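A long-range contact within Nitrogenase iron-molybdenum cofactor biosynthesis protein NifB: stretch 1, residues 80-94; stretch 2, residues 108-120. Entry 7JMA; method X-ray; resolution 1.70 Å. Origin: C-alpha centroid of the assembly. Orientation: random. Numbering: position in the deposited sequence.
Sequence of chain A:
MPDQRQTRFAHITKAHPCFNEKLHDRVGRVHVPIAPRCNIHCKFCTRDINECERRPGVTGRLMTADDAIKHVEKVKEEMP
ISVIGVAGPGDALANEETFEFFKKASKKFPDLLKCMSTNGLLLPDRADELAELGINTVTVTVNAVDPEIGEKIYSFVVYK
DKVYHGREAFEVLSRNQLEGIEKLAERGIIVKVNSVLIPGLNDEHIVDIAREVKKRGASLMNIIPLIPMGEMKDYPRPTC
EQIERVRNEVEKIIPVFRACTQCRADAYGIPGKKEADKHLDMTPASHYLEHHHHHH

Stretch 1 (80-94) PISVIGVAGPGDALA
Stretch 2 (108-120) KFPDLLKCMSTNG

How do the two backbones lie against each other? They run side by side as neighbouring parallel strands, the one through V83 and V86 against the one from L113 to T118, their N-to-C directions 24° apart and their axes approaching to 4.6 Å. V83 pairs with L113, I84 with K114, G85 with C115 and V86 with M116, at CA-CA distances of 4.5, 5.1, 4.6 and 4.8 Å. Extended phi/psi values, such as -119/137 at I84 and -116/132 at K114, let each chain offer alternate residues to its neighbour. The ladder runs L113 N to S82 O (2.8 Å), I84 N to L113 O (2.9 Å), C115 N to I84 O (2.9 Å), V86 N to C115 O (3.2 Å) and S117 N to V86 O (3.2 Å). CA-H...O contacts fill the gaps between these rungs, as from G85 CA to C115 O at 3.1 Å.

What fills the sheet face that carries V83, L113 and C115? V83 (chi1 t) reaches two neighbours: its CG2 lies 3.8 Å from L113 CB, and its CG1 lies 3.6 Å from C115 SG. The sulfur, with chi1 p, occupies a hollow left by G85, which has no side chain. An ideal CB there would stand 2.7 Å from C115 SG, a clash, so the bare backbone makes the room that the thiol uses.

Which bumps meet on the other face? I84 (chi1 p, chi2 t) covers the beginning of stretch 2. Its CG2 meets L112 CD1 at 4.0 Å, its CD1 approaches F109 CD2 obliquely at 4.3 Å, and its CG1 lies 3.7 Å from K114 CG. The lysine is m, t, t, p along its chain, and this path brings its amine back to its own stretch, where NZ donates to F109 O at 2.7 Å and L112 O at 2.6 Å. Farther along, M116 (p, t, p) puts SD 4.0 Å from A92 CB and 3.7 Å from L93 CD2. L93 is m, t; its CA-to-CB bond points sideways, yet its end comes nearer to stretch 2.

How does the contact continue past the strand pairing? Stretch 1 makes a loop through a cis peptide before P89, and D91 then returns with its CA-to-CB bond toward stretch 2. With chi1 t and chi2 78°, its carboxylate meets the end of the other strand: N119 N donates to D91 OD1 at 2.7 Å, while T118 OG1 (chi1 t) lies 3.0 Å from both D91 OD1 and D91 OD2. D91 OD2 also accepts from L93 N at 3.0 Å, helping to hold the short 3-10 segment of A92 and L93. Two waters join the loop to the end of stretch 2: water 1 accepts from A92 N at 2.8 Å and lies 2.7 Å from S117 O, and water 2 donates to D91 OD2 at 2.8 Å and N119 OD1 at 2.9 Å.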

# COMPACT_ATOMS: atom_id res chain seq x y z
N PRO A 80 24.77 -3.65 5.75
CA PRO A 80 24.21 -2.36 6.20
C PRO A 80 22.72 -2.28 5.88
O PRO A 80 22.31 -2.41 4.73
CB PRO A 80 25.02 -1.33 5.40
CG PRO A 80 25.58 -2.08 4.24
CD PRO A 80 25.82 -3.48 4.73
N ILE A 81 21.92 -2.09 6.92
CA ILE A 81 20.47 -1.96 6.81
C ILE A 81 20.08 -0.59 7.33
O ILE A 81 20.62 -0.12 8.34
CB ILE A 81 19.74 -3.08 7.59
CG1 ILE A 81 20.11 -4.45 7.03
CG2 ILE A 81 18.23 -2.88 7.53
CD1 ILE A 81 19.97 -4.55 5.52
N SER A 82 19.17 0.08 6.62
CA SER A 82 18.64 1.34 7.09
C SER A 82 17.12 1.35 7.21
O SER A 82 16.59 2.23 7.88
CB SER A 82 19.07 2.49 6.17
OG SER A 82 19.06 2.08 4.82
N VAL A 83 16.42 0.38 6.61
CA VAL A 83 14.96 0.37 6.56
C VAL A 83 14.48 -1.04 6.86
O VAL A 83 15.03 -2.01 6.33
CB VAL A 83 14.44 0.84 5.18
CG1 VAL A 83 12.92 0.90 5.19
CG2 VAL A 83 15.04 2.19 4.78
N ILE A 84 13.47 -1.15 7.72
CA ILE A 84 12.73 -2.40 7.92
C ILE A 84 11.27 -2.18 7.57
O ILE A 84 10.68 -1.15 7.92
CB ILE A 84 12.87 -2.94 9.37
CG1 ILE A 84 12.40 -1.91 10.40
CG2 ILE A 84 14.31 -3.32 9.65
CD1 ILE A 84 12.77 -2.28 11.82
N GLY A 85 10.68 -3.14 6.87
CA GLY A 85 9.33 -2.96 6.39
C GLY A 85 8.53 -4.25 6.51
O GLY A 85 9.08 -5.35 6.58
N VAL A 86 7.22 -4.07 6.55
CA VAL A 86 6.27 -5.18 6.46
C VAL A 86 5.39 -4.90 5.26
O VAL A 86 4.76 -3.84 5.19
CB VAL A 86 5.40 -5.30 7.73
CG1 VAL A 86 4.27 -6.35 7.48
CG2 VAL A 86 6.26 -5.66 8.94
N ALA A 87 5.34 -5.84 4.32
CA ALA A 87 4.56 -5.61 3.11
C ALA A 87 3.67 -6.78 2.73
O ALA A 87 2.85 -6.64 1.81
CB ALA A 87 5.48 -5.30 1.93
N GLY A 88 3.77 -7.90 3.41
CA GLY A 88 3.04 -9.06 2.93
C GLY A 88 3.23 -10.23 3.85
O GLY A 88 3.76 -10.11 4.96
N PRO A 89 2.81 -11.40 3.39
CA PRO A 89 2.26 -11.69 2.06
C PRO A 89 0.83 -11.20 1.82
O PRO A 89 0.42 -11.09 0.66
CB PRO A 89 2.27 -13.22 2.01
CG PRO A 89 3.11 -13.67 3.16
CD PRO A 89 3.03 -12.62 4.19
N GLY A 90 0.10 -10.91 2.89
CA GLY A 90 -1.24 -10.35 2.83
C GLY A 90 -1.18 -8.85 3.02
O GLY A 90 -0.32 -8.17 2.46
N ASP A 91 -2.11 -8.32 3.80
CA ASP A 91 -2.08 -6.89 4.13
C ASP A 91 -1.50 -6.69 5.52
O ASP A 91 -2.01 -7.23 6.49
CB ASP A 91 -3.47 -6.25 4.11
CG ASP A 91 -3.37 -4.73 4.18
OD1 ASP A 91 -3.07 -4.12 3.14
OD2 ASP A 91 -3.54 -4.15 5.27
N ALA A 92 -0.53 -5.78 5.62
CA ALA A 92 0.14 -5.57 6.90
C ALA A 92 -0.85 -5.23 8.01
O ALA A 92 -0.70 -5.69 9.15
CB ALA A 92 1.18 -4.47 6.76
N LEU A 93 -1.86 -4.39 7.72
CA LEU A 93 -2.74 -3.92 8.80
C LEU A 93 -3.71 -4.98 9.30
O LEU A 93 -4.29 -4.81 10.38
CB LEU A 93 -3.55 -2.70 8.34
CG LEU A 93 -2.78 -1.43 8.01
CD1 LEU A 93 -3.74 -0.32 7.58
CD2 LEU A 93 -1.93 -0.99 9.22
N ALA A 94 -3.91 -6.05 8.55
CA ALA A 94 -4.88 -7.07 8.88
C ALA A 94 -4.32 -8.16 9.79
O ALA A 94 -4.95 -9.22 9.96
CB ALA A 94 -5.42 -7.68 7.59
N LYS A 108 14.40 -2.23 19.84
CA LYS A 108 15.67 -2.78 19.40
C LYS A 108 16.32 -1.96 18.29
O LYS A 108 17.55 -1.99 18.16
CB LYS A 108 15.48 -4.23 18.93
N PHE A 109 15.54 -1.22 17.51
CA PHE A 109 16.04 -0.56 16.30
C PHE A 109 15.48 0.86 16.20
O PHE A 109 14.74 1.18 15.26
CB PHE A 109 15.68 -1.37 15.06
CG PHE A 109 15.98 -2.84 15.19
CD1 PHE A 109 17.28 -3.28 15.35
CD2 PHE A 109 14.96 -3.78 15.14
CE1 PHE A 109 17.56 -4.63 15.47
CE2 PHE A 109 15.24 -5.13 15.25
CZ PHE A 109 16.54 -5.56 15.41
N PRO A 110 15.85 1.74 17.13
CA PRO A 110 15.35 3.12 17.05
C PRO A 110 15.86 3.88 15.84
O PRO A 110 15.16 4.77 15.33
CB PRO A 110 15.84 3.75 18.36
CG PRO A 110 17.08 2.98 18.69
CD PRO A 110 16.81 1.56 18.23
N ASP A 111 17.06 3.56 15.36
CA ASP A 111 17.71 4.31 14.30
C ASP A 111 17.15 4.02 12.92
O ASP A 111 17.32 4.84 12.01
CB ASP A 111 19.21 4.02 14.32
CG ASP A 111 19.51 2.53 14.45
OD1 ASP A 111 20.43 2.05 13.75
OD2 ASP A 111 18.81 1.85 15.23
N LEU A 112 16.48 2.88 12.72
CA LEU A 112 16.11 2.44 11.39
C LEU A 112 14.79 3.05 10.93
O LEU A 112 13.88 3.27 11.73
CB LEU A 112 16.02 0.91 11.33
CG LEU A 112 17.28 0.12 11.68
CD1 LEU A 112 16.99 -1.37 11.81
CD2 LEU A 112 18.38 0.38 10.66
N LEU A 113 14.71 3.33 9.63
CA LEU A 113 13.45 3.76 9.04
C LEU A 113 12.49 2.58 9.05
O LEU A 113 12.87 1.45 8.74
CB LEU A 113 13.63 4.23 7.60
CG LEU A 113 14.77 5.18 7.17
CD1 LEU A 113 14.38 5.95 5.90
CD2 LEU A 113 15.19 6.13 8.28
N LYS A 114 11.24 2.84 9.40
CA LYS A 114 10.22 1.79 9.45
C LYS A 114 9.15 2.10 8.42
O LYS A 114 8.67 3.23 8.34
CB LYS A 114 9.63 1.67 10.85
CG LYS A 114 10.62 1.05 11.85
CD LYS A 114 10.31 1.46 13.27
CE LYS A 114 11.52 1.30 14.19
NZ LYS A 114 12.75 1.92 13.63
N CYS A 115 8.79 1.09 7.61
CA CYS A 115 7.80 1.34 6.57
C CYS A 115 6.85 0.16 6.46
O CYS A 115 7.11 -0.93 6.98
CB CYS A 115 8.45 1.60 5.21
SG CYS A 115 9.40 0.23 4.59
N MET A 116 5.73 0.39 5.79
CA MET A 116 4.83 -0.71 5.52
C MET A 116 3.98 -0.35 4.30
O MET A 116 3.85 0.81 3.92
CB MET A 116 3.95 -1.01 6.73
CG MET A 116 2.94 0.03 7.08
SD MET A 116 1.63 -0.74 8.08
CE MET A 116 2.52 -1.08 9.58
N SER A 117 3.44 -1.39 3.68
CA SER A 117 2.53 -1.21 2.56
C SER A 117 1.18 -1.77 2.96
O SER A 117 1.11 -2.73 3.74
CB SER A 117 3.05 -1.91 1.28
OG SER A 117 4.36 -1.48 0.97
N THR A 118 0.12 -1.16 2.44
CA THR A 118 -1.22 -1.60 2.78
C THR A 118 -2.18 -1.20 1.65
O THR A 118 -1.90 -0.26 0.90
CB THR A 118 -1.66 -1.00 4.11
OG1 THR A 118 -3.01 -1.38 4.39
CG2 THR A 118 -1.61 0.55 4.04
N ASN A 119 -3.30 -1.92 1.55
CA ASN A 119 -4.37 -1.40 0.71
C ASN A 119 -5.10 -0.22 1.36
O ASN A 119 -5.93 0.42 0.70
CB ASN A 119 -5.34 -2.54 0.35
CG ASN A 119 -5.91 -3.23 1.56
OD1 ASN A 119 -6.40 -2.57 2.48
ND2 ASN A 119 -5.93 -4.59 1.54
N GLY A 120 -4.83 0.08 2.63
CA GLY A 120 -5.46 1.21 3.30
C GLY A 120 -6.83 0.97 3.92
O GLY A 120 -7.36 1.87 4.58
O HOH W 1 0.85 -5.37 3.22
O HOH W 2 -6.01 -2.74 5.30